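Local coordinates for tyrocidine synthetase 3 (Brevibacillus brevis, PDB 2JGP), which probably forms peptide bonds in tyrocidine antibiotic biosynthesis, its carrier domain presenting the tethered chain to a condensation domain, at residues T307-H319 with A469-E481. Residues are numbered along the deposited sequence; the frame is centred on the assembly and turned at random.
Sequences TIGAGKALTEGLH and ATEEREEMTIGVE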
ATOM      1  N   THR A 307      -5.780  -0.982 -20.776  1.00 61.45           N
ATOM      2  CA  THR A 307      -6.880  -0.650 -19.876  1.00 61.34           C
ATOM      3  C   THR A 307      -8.209  -0.932 -20.562  1.00 60.97           C
ATOM      4  O   THR A 307      -8.350  -0.695 -21.759  1.00 60.71           O
ATOM      5  CB  THR A 307      -6.825   0.833 -19.457  1.00 61.35           C
ATOM      6  OG1 THR A 307      -5.545   1.122 -18.874  1.00 62.25           O
ATOM      7  CG2 THR A 307      -7.920   1.153 -18.445  1.00 61.60           C
ATOM      8  N   ILE A 308      -9.174  -1.442 -19.798  1.00 60.63           N
ATOM      9  CA  ILE A 308     -10.514  -1.714 -20.314  1.00 60.36           C
ATOM     10  C   ILE A 308     -11.553  -1.431 -19.230  1.00 59.95           C
ATOM     11  O   ILE A 308     -11.306  -1.681 -18.051  1.00 59.57           O
ATOM     12  CB  ILE A 308     -10.641  -3.175 -20.823  1.00 60.54           C
ATOM     13  CG1 ILE A 308     -11.976  -3.386 -21.546  1.00 61.61           C
ATOM     14  CG2 ILE A 308     -10.497  -4.163 -19.680  1.00 60.59           C
ATOM     15  CD1 ILE A 308     -12.000  -4.611 -22.433  1.00 61.97           C
ATOM     16  N   GLY A 309     -12.703  -0.896 -19.639  1.00 59.59           N
ATOM     17  CA  GLY A 309     -13.798  -0.614 -18.713  1.00 59.58           C
ATOM     18  C   GLY A 309     -14.634  -1.847 -18.439  1.00 59.60           C
ATOM     19  O   GLY A 309     -14.909  -2.628 -19.349  1.00 59.62           O
ATOM     20  N   ALA A 310     -15.050  -2.014 -17.186  1.00 59.60           N
ATOM     21  CA  ALA A 310     -15.879  -3.155 -16.783  1.00 59.62           C
ATOM     22  C   ALA A 310     -17.358  -2.942 -17.116  1.00 59.66           C
ATOM     23  O   ALA A 310     -18.132  -3.900 -17.169  1.00 60.02           O
ATOM     24  CB  ALA A 310     -15.714  -3.422 -15.298  1.00 59.48           C
ATOM     25  N   GLY A 311     -17.745  -1.687 -17.335  1.00 59.49           N
ATOM     26  CA  GLY A 311     -19.140  -1.328 -17.553  1.00 59.14           C
ATOM     27  C   GLY A 311     -19.839  -1.039 -16.236  1.00 58.92           C
ATOM     28  O   GLY A 311     -19.469  -1.581 -15.192  1.00 58.76           O
ATOM     29  N   LYS A 312     -20.857  -0.185 -16.288  1.00 58.59           N
ATOM     30  CA  LYS A 312     -21.625   0.187 -15.093  1.00 58.42           C
ATOM     31  C   LYS A 312     -22.344  -0.993 -14.449  1.00 57.95           C
ATOM     32  O   LYS A 312     -22.329  -1.142 -13.226  1.00 57.92           O
ATOM     33  CB  LYS A 312     -22.659   1.259 -15.440  1.00 58.69           C
ATOM     34  CG  LYS A 312     -22.055   2.601 -15.736  1.00 59.57           C
ATOM     35  CD  LYS A 312     -23.110   3.638 -16.051  1.00 60.66           C
ATOM     36  CE  LYS A 312     -22.463   4.942 -16.492  1.00 61.41           C
ATOM     37  NZ  LYS A 312     -23.472   5.953 -16.906  1.00 62.00           N
ATOM     38  N   ALA A 313     -22.986  -1.817 -15.273  1.00 57.48           N
ATOM     39  CA  ALA A 313     -23.822  -2.911 -14.777  1.00 57.13           C
ATOM     40  C   ALA A 313     -23.008  -3.920 -13.971  1.00 56.89           C
ATOM     41  O   ALA A 313     -23.406  -4.310 -12.875  1.00 56.55           O
ATOM     42  CB  ALA A 313     -24.520  -3.606 -15.937  1.00 57.06           C
ATOM     43  N   LEU A 314     -21.871  -4.339 -14.520  1.00 56.53           N
ATOM     44  CA  LEU A 314     -20.999  -5.300 -13.836  1.00 56.56           C
ATOM     45  C   LEU A 314     -20.382  -4.725 -12.563  1.00 56.78           C
ATOM     46  O   LEU A 314     -20.281  -5.419 -11.538  1.00 56.64           O
ATOM     47  CB  LEU A 314     -19.889  -5.773 -14.774  1.00 56.33           C
ATOM     48  CG  LEU A 314     -18.934  -6.835 -14.225  1.00 56.13           C
ATOM     49  CD1 LEU A 314     -19.679  -8.030 -13.637  1.00 55.91           C
ATOM     50  CD2 LEU A 314     -17.993  -7.273 -15.344  1.00 55.56           C
ATOM     51  N   THR A 315     -19.959  -3.465 -12.632  1.00 56.85           N
ATOM     52  CA  THR A 315     -19.413  -2.774 -11.463  1.00 57.22           C
ATOM     53  C   THR A 315     -20.407  -2.794 -10.308  1.00 57.50           C
ATOM     54  O   THR A 315     -20.038  -3.075  -9.172  1.00 57.72           O
ATOM     55  CB  THR A 315     -19.033  -1.312 -11.794  1.00 57.24           C
ATOM     56  OG1 THR A 315     -18.029  -1.306 -12.813  1.00 56.81           O
ATOM     57  CG2 THR A 315     -18.496  -0.587 -10.556  1.00 57.51           C
ATOM     58  N   GLU A 316     -21.669  -2.514 -10.612  1.00 57.92           N
ATOM     59  CA  GLU A 316     -22.725  -2.518  -9.602  1.00 58.27           C
ATOM     60  C   GLU A 316     -22.965  -3.927  -9.050  1.00 57.94           C
ATOM     61  O   GLU A 316     -23.151  -4.103  -7.850  1.00 58.15           O
ATOM     62  CB  GLU A 316     -24.017  -1.960 -10.190  1.00 58.72           C
ATOM     63  CG  GLU A 316     -25.073  -1.664  -9.153  1.00 60.61           C
ATOM     64  CD  GLU A 316     -26.356  -1.147  -9.762  1.00 63.19           C
ATOM     65  OE1 GLU A 316     -26.820  -0.071  -9.327  1.00 65.92           O
ATOM     66  OE2 GLU A 316     -26.902  -1.815 -10.672  1.00 65.22           O
ATOM     67  N   GLY A 317     -22.959  -4.925  -9.930  1.00 57.60           N
ATOM     68  CA  GLY A 317     -23.135  -6.311  -9.513  1.00 57.32           C
ATOM     69  C   GLY A 317     -22.034  -6.786  -8.583  1.00 57.02           C
ATOM     70  O   GLY A 317     -22.296  -7.501  -7.618  1.00 56.30           O
ATOM     71  N   LEU A 318     -20.795  -6.388  -8.877  1.00 56.86           N
ATOM     72  CA  LEU A 318     -19.658  -6.739  -8.032  1.00 56.81           C
ATOM     73  C   LEU A 318     -19.792  -6.111  -6.646  1.00 57.26           C
ATOM     74  O   LEU A 318     -19.549  -6.774  -5.633  1.00 57.12           O
ATOM     75  CB  LEU A 318     -18.340  -6.320  -8.704  1.00 56.94           C
ATOM     76  CG  LEU A 318     -17.996  -7.128  -9.960  1.00 56.51           C
ATOM     77  CD1 LEU A 318     -16.858  -6.478 -10.751  1.00 56.55           C
ATOM     78  CD2 LEU A 318     -17.638  -8.557  -9.592  1.00 57.87           C
ATOM     79  N   HIS A 319     -20.201  -4.843  -6.602  1.00 57.46           N
ATOM     80  CA  HIS A 319     -20.493  -4.175  -5.325  1.00 58.03           C
ATOM     81  C   HIS A 319     -21.553  -4.930  -4.527  1.00 58.13           C
ATOM     82  O   HIS A 319     -21.385  -5.154  -3.330  1.00 58.35           O
ATOM     83  CB  HIS A 319     -20.948  -2.725  -5.544  1.00 57.95           C
ATOM     84  CG  HIS A 319     -19.818  -1.753  -5.692  1.00 59.10           C
ATOM     85  ND1 HIS A 319     -19.025  -1.369  -4.630  1.00 59.76           N
ATOM     86  CD2 HIS A 319     -19.342  -1.095  -6.776  1.00 60.21           C
ATOM     87  CE1 HIS A 319     -18.114  -0.510  -5.054  1.00 60.58           C
ATOM     88  NE2 HIS A 319     -18.281  -0.332  -6.352  1.00 60.52           N
ATOM     89  N   ALA A 469      -7.260  -2.459 -10.532  1.00 63.86           N
ATOM     90  CA  ALA A 469      -8.659  -2.079 -10.684  1.00 64.43           C
ATOM     91  C   ALA A 469      -8.817  -0.647 -10.174  1.00 65.07           C
ATOM     92  O   ALA A 469      -8.299  -0.305  -9.110  1.00 64.96           O
ATOM     93  CB  ALA A 469      -9.556  -3.035  -9.914  1.00 64.29           C
ATOM     94  N   THR A 470      -9.500   0.194 -10.944  1.00 66.07           N
ATOM     95  CA  THR A 470      -9.731   1.584 -10.553  1.00 67.09           C
ATOM     96  C   THR A 470     -11.204   1.951 -10.723  1.00 68.16           C
ATOM     97  O   THR A 470     -11.752   1.842 -11.819  1.00 68.12           O
ATOM     98  CB  THR A 470      -8.861   2.550 -11.382  1.00 67.17           C
ATOM     99  OG1 THR A 470      -7.480   2.195 -11.230  1.00 67.17           O
ATOM    100  CG2 THR A 470      -9.061   3.990 -10.931  1.00 67.21           C
ATOM    101  N   GLU A 471     -11.833   2.380  -9.632  1.00 69.47           N
ATOM    102  CA  GLU A 471     -13.230   2.803  -9.660  1.00 70.57           C
ATOM    103  C   GLU A 471     -13.295   4.255 -10.125  1.00 71.24           C
ATOM    104  O   GLU A 471     -12.932   5.161  -9.379  1.00 71.25           O
ATOM    105  CB  GLU A 471     -13.863   2.632  -8.277  1.00 70.69           C
ATOM    106  CG  GLU A 471     -15.365   2.853  -8.259  1.00 71.71           C
ATOM    107  CD  GLU A 471     -16.096   1.872  -7.359  1.00 72.68           C
ATOM    108  OE1 GLU A 471     -15.770   1.784  -6.153  1.00 73.98           O
ATOM    109  OE2 GLU A 471     -17.005   1.189  -7.867  1.00 73.38           O
ATOM    110  N   GLU A 472     -13.760   4.464 -11.356  1.00 72.27           N
ATOM    111  CA  GLU A 472     -13.614   5.757 -12.047  1.00 73.13           C
ATOM    112  C   GLU A 472     -14.845   6.664 -12.020  1.00 73.66           C
ATOM    113  O   GLU A 472     -14.843   7.709 -12.672  1.00 74.06           O
ATOM    114  CB  GLU A 472     -13.174   5.527 -13.505  1.00 73.31           C
ATOM    115  CG  GLU A 472     -11.676   5.293 -13.674  1.00 73.99           C
ATOM    116  CD  GLU A 472     -10.841   6.561 -13.519  1.00 74.85           C
ATOM    117  OE1 GLU A 472     -11.409   7.637 -13.227  1.00 75.70           O
ATOM    118  OE2 GLU A 472      -9.605   6.478 -13.696  1.00 75.75           O
ATOM    119  N   ARG A 473     -15.873   6.269 -11.266  1.00 74.00           N
ATOM    120  CA  ARG A 473     -17.117   7.044 -11.061  1.00 74.29           C
ATOM    121  C   ARG A 473     -18.262   6.551 -11.959  1.00 74.02           C
ATOM    122  O   ARG A 473     -19.373   6.336 -11.476  1.00 74.18           O
ATOM    123  CB  ARG A 473     -16.918   8.577 -11.171  1.00 74.66           C
ATOM    124  CG  ARG A 473     -17.266   9.224 -12.527  1.00 75.61           C
ATOM    125  CD  ARG A 473     -16.603  10.583 -12.707  1.00 77.20           C
ATOM    126  NE  ARG A 473     -16.814  11.107 -14.057  1.00 78.47           N
ATOM    127  CZ  ARG A 473     -16.223  12.192 -14.561  1.00 79.46           C
ATOM    128  NH1 ARG A 473     -15.363  12.903 -13.833  1.00 79.88           N
ATOM    129  NH2 ARG A 473     -16.493  12.572 -15.806  1.00 79.64           N
ATOM    130  N   GLU A 474     -17.988   6.361 -13.248  1.00 73.64           N
ATOM    131  CA  GLU A 474     -18.987   5.827 -14.176  1.00 73.35           C
ATOM    132  C   GLU A 474     -18.714   4.363 -14.546  1.00 72.64           C
ATOM    133  O   GLU A 474     -19.472   3.769 -15.304  1.00 72.70           O
ATOM    134  CB  GLU A 474     -19.134   6.711 -15.430  1.00 73.57           C
ATOM    135  CG  GLU A 474     -17.991   6.669 -16.444  1.00 74.29           C
ATOM    136  CD  GLU A 474     -16.798   7.506 -16.024  1.00 75.56           C
ATOM    137  OE1 GLU A 474     -16.543   8.551 -16.662  1.00 76.15           O
ATOM    138  OE2 GLU A 474     -16.121   7.120 -15.049  1.00 76.16           O
ATOM    139  N   GLU A 475     -17.625   3.801 -14.019  1.00 71.71           N
ATOM    140  CA  GLU A 475     -17.379   2.356 -14.057  1.00 70.80           C
ATOM    141  C   GLU A 475     -16.059   2.016 -13.378  1.00 70.14           C
ATOM    142  O   GLU A 475     -15.221   2.886 -13.150  1.00 69.98           O
ATOM    143  CB  GLU A 475     -17.352   1.813 -15.492  1.00 70.72           C
ATOM    144  CG  GLU A 475     -16.395   2.539 -16.430  1.00 70.33           C
ATOM    145  CD  GLU A 475     -16.290   1.883 -17.794  1.00 69.68           C
ATOM    146  OE1 GLU A 475     -16.783   0.748 -17.967  1.00 68.69           O
ATOM    147  OE2 GLU A 475     -15.707   2.509 -18.701  1.00 69.68           O
ATOM    148  N   MET A 476     -15.892   0.740 -13.052  1.00 69.29           N
ATOM    149  CA  MET A 476     -14.598   0.212 -12.660  1.00 68.67           C
ATOM    150  C   MET A 476     -13.814  -0.076 -13.938  1.00 67.66           C
ATOM    151  O   MET A 476     -14.356  -0.648 -14.883  1.00 67.29           O
ATOM    152  CB  MET A 476     -14.774  -1.074 -11.855  1.00 69.06           C
ATOM    153  CG  MET A 476     -13.479  -1.671 -11.336  1.00 70.15           C
ATOM    154  SD  MET A 476     -13.691  -3.369 -10.777  1.00 73.08           S
ATOM    155  CE  MET A 476     -13.968  -4.208 -12.335  1.00 72.26           C
ATOM    156  N   THR A 477     -12.550   0.341 -13.970  1.00 66.43           N
ATOM    157  CA  THR A 477     -11.662   0.024 -15.082  1.00 65.70           C
ATOM    158  C   THR A 477     -10.608  -0.968 -14.617  1.00 65.00           C
ATOM    159  O   THR A 477     -10.209  -0.962 -13.452  1.00 64.66           O
ATOM    160  CB  THR A 477     -10.959   1.271 -15.633  1.00 65.73           C
ATOM    161  OG1 THR A 477     -10.116   1.831 -14.622  1.00 65.85           O
ATOM    162  CG2 THR A 477     -11.977   2.308 -16.086  1.00 65.48           C
ATOM    163  N   ILE A 478     -10.175  -1.815 -15.545  1.00 64.28           N
ATOM    164  CA  ILE A 478      -9.184  -2.850 -15.287  1.00 63.87           C
ATOM    165  C   ILE A 478      -7.919  -2.516 -16.074  1.00 63.26           C
ATOM    166  O   ILE A 478      -7.955  -2.436 -17.301  1.00 62.70           O
ATOM    167  CB  ILE A 478      -9.732  -4.236 -15.713  1.00 63.94           C
ATOM    168  CG1 ILE A 478     -10.902  -4.636 -14.813  1.00 64.48           C
ATOM    169  CG2 ILE A 478      -8.655  -5.310 -15.635  1.00 64.79           C
ATOM    170  CD1 ILE A 478     -10.516  -4.809 -13.357  1.00 64.80           C
ATOM    171  N   GLY A 479      -6.817  -2.300 -15.356  1.00 62.59           N
ATOM    172  CA  GLY A 479      -5.526  -1.992 -15.971  1.00 62.29           C
ATOM    173  C   GLY A 479      -4.534  -3.120 -15.740  1.00 61.86           C
ATOM    174  O   GLY A 479      -4.486  -3.698 -14.650  1.00 61.57           O
ATOM    175  N   VAL A 480      -3.750  -3.434 -16.770  1.00 61.24           N
ATOM    176  CA  VAL A 480      -2.676  -4.420 -16.655  1.00 60.84           C
ATOM    177  C   VAL A 480      -1.390  -3.816 -17.195  1.00 60.40           C
ATOM    178  O   VAL A 480      -1.320  -3.424 -18.359  1.00 60.52           O
ATOM    179  CB  VAL A 480      -3.010  -5.732 -17.395  1.00 60.99           C
ATOM    180  CG1 VAL A 480      -1.856  -6.732 -17.281  1.00 61.01           C
ATOM    181  CG2 VAL A 480      -4.289  -6.338 -16.834  1.00 61.00           C
ATOM    182  N   GLU A 481      -0.400  -3.703 -16.314  1.00 59.68           N
ATOM    183  CA  GLU A 481       0.950  -3.315 -16.672  1.00 59.18           C
ATOM    184  C   GLU A 481       1.734  -4.614 -16.730  1.00 58.38           C
ATOM    185  O   GLU A 481       1.763  -5.358 -15.755  1.00 57.99           O
ATOM    186  CB  GLU A 481       1.530  -2.386 -15.609  1.00 59.62           C
ATOM    187  CG  GLU A 481       3.004  -2.079 -15.757  1.00 61.41           C
ATOM    188  CD  GLU A 481       3.562  -1.426 -14.511  1.00 64.55           C
ATOM    189  OE1 GLU A 481       3.400  -0.197 -14.368  1.00 65.78           O
ATOM    190  OE2 GLU A 481       4.154  -2.145 -13.672  1.00 66.99           O
TER
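Glu471 meets the edge of the His319 ring: the imidazole and carboxylate planes lie 5° apart, and the carboxyl carbon sits in the plane of the ring. NE2 of His319 donates to OE2 of Glu471 over a very short 2.5 Å. The bond is nearly straight, with an N-H...O angle of 175°. Leu329 of helix 329-345 also touches the ring, while Asn436 makes a weak hydrogen bond to OE1 of Glu471.

The second carboxylate in the contact, that of Glu475, reaches the start of helix 312-325, where Gly311 is at the N-cap position. Glu475 OE1 accepts from Gly311 N at 2.7 Å, nearly along the C-O axis; the chain reaches there because CG stands between the backbone N and the carbonyl carbon (chi1 53°) and then runs extended. One turn on, Thr315 OG1 works both ways, donating to Gly311 O and accepting from Met476 N at 3.0 Å by a nearly straight bond. Gly311 O thereby receives Thr315 N and OG1 from opposite faces of its plane.

Upstream, strand 303-309 runs antiparallel to strand 476-483 as an outermost strand of a four-stranded mixed sheet. Ile308 and Ile478 form the hydrogen-bonded pair, and Ala310 N continues the pattern to Met476 O at 2.8 Å. Between strand and helix, the Met476 methyl CE touches Ala310 CB at 3.5 Å and Leu318 CD1 at 4.0 Å.

These bonds join the strand-to-helix turn and the first turns of the helix to the hairpin 465-483 of the condensation domain. The near-coplanar histidine-carboxylate pair is consistent with a charge-assisted bond, and Glu475 would probably complement the helix dipole.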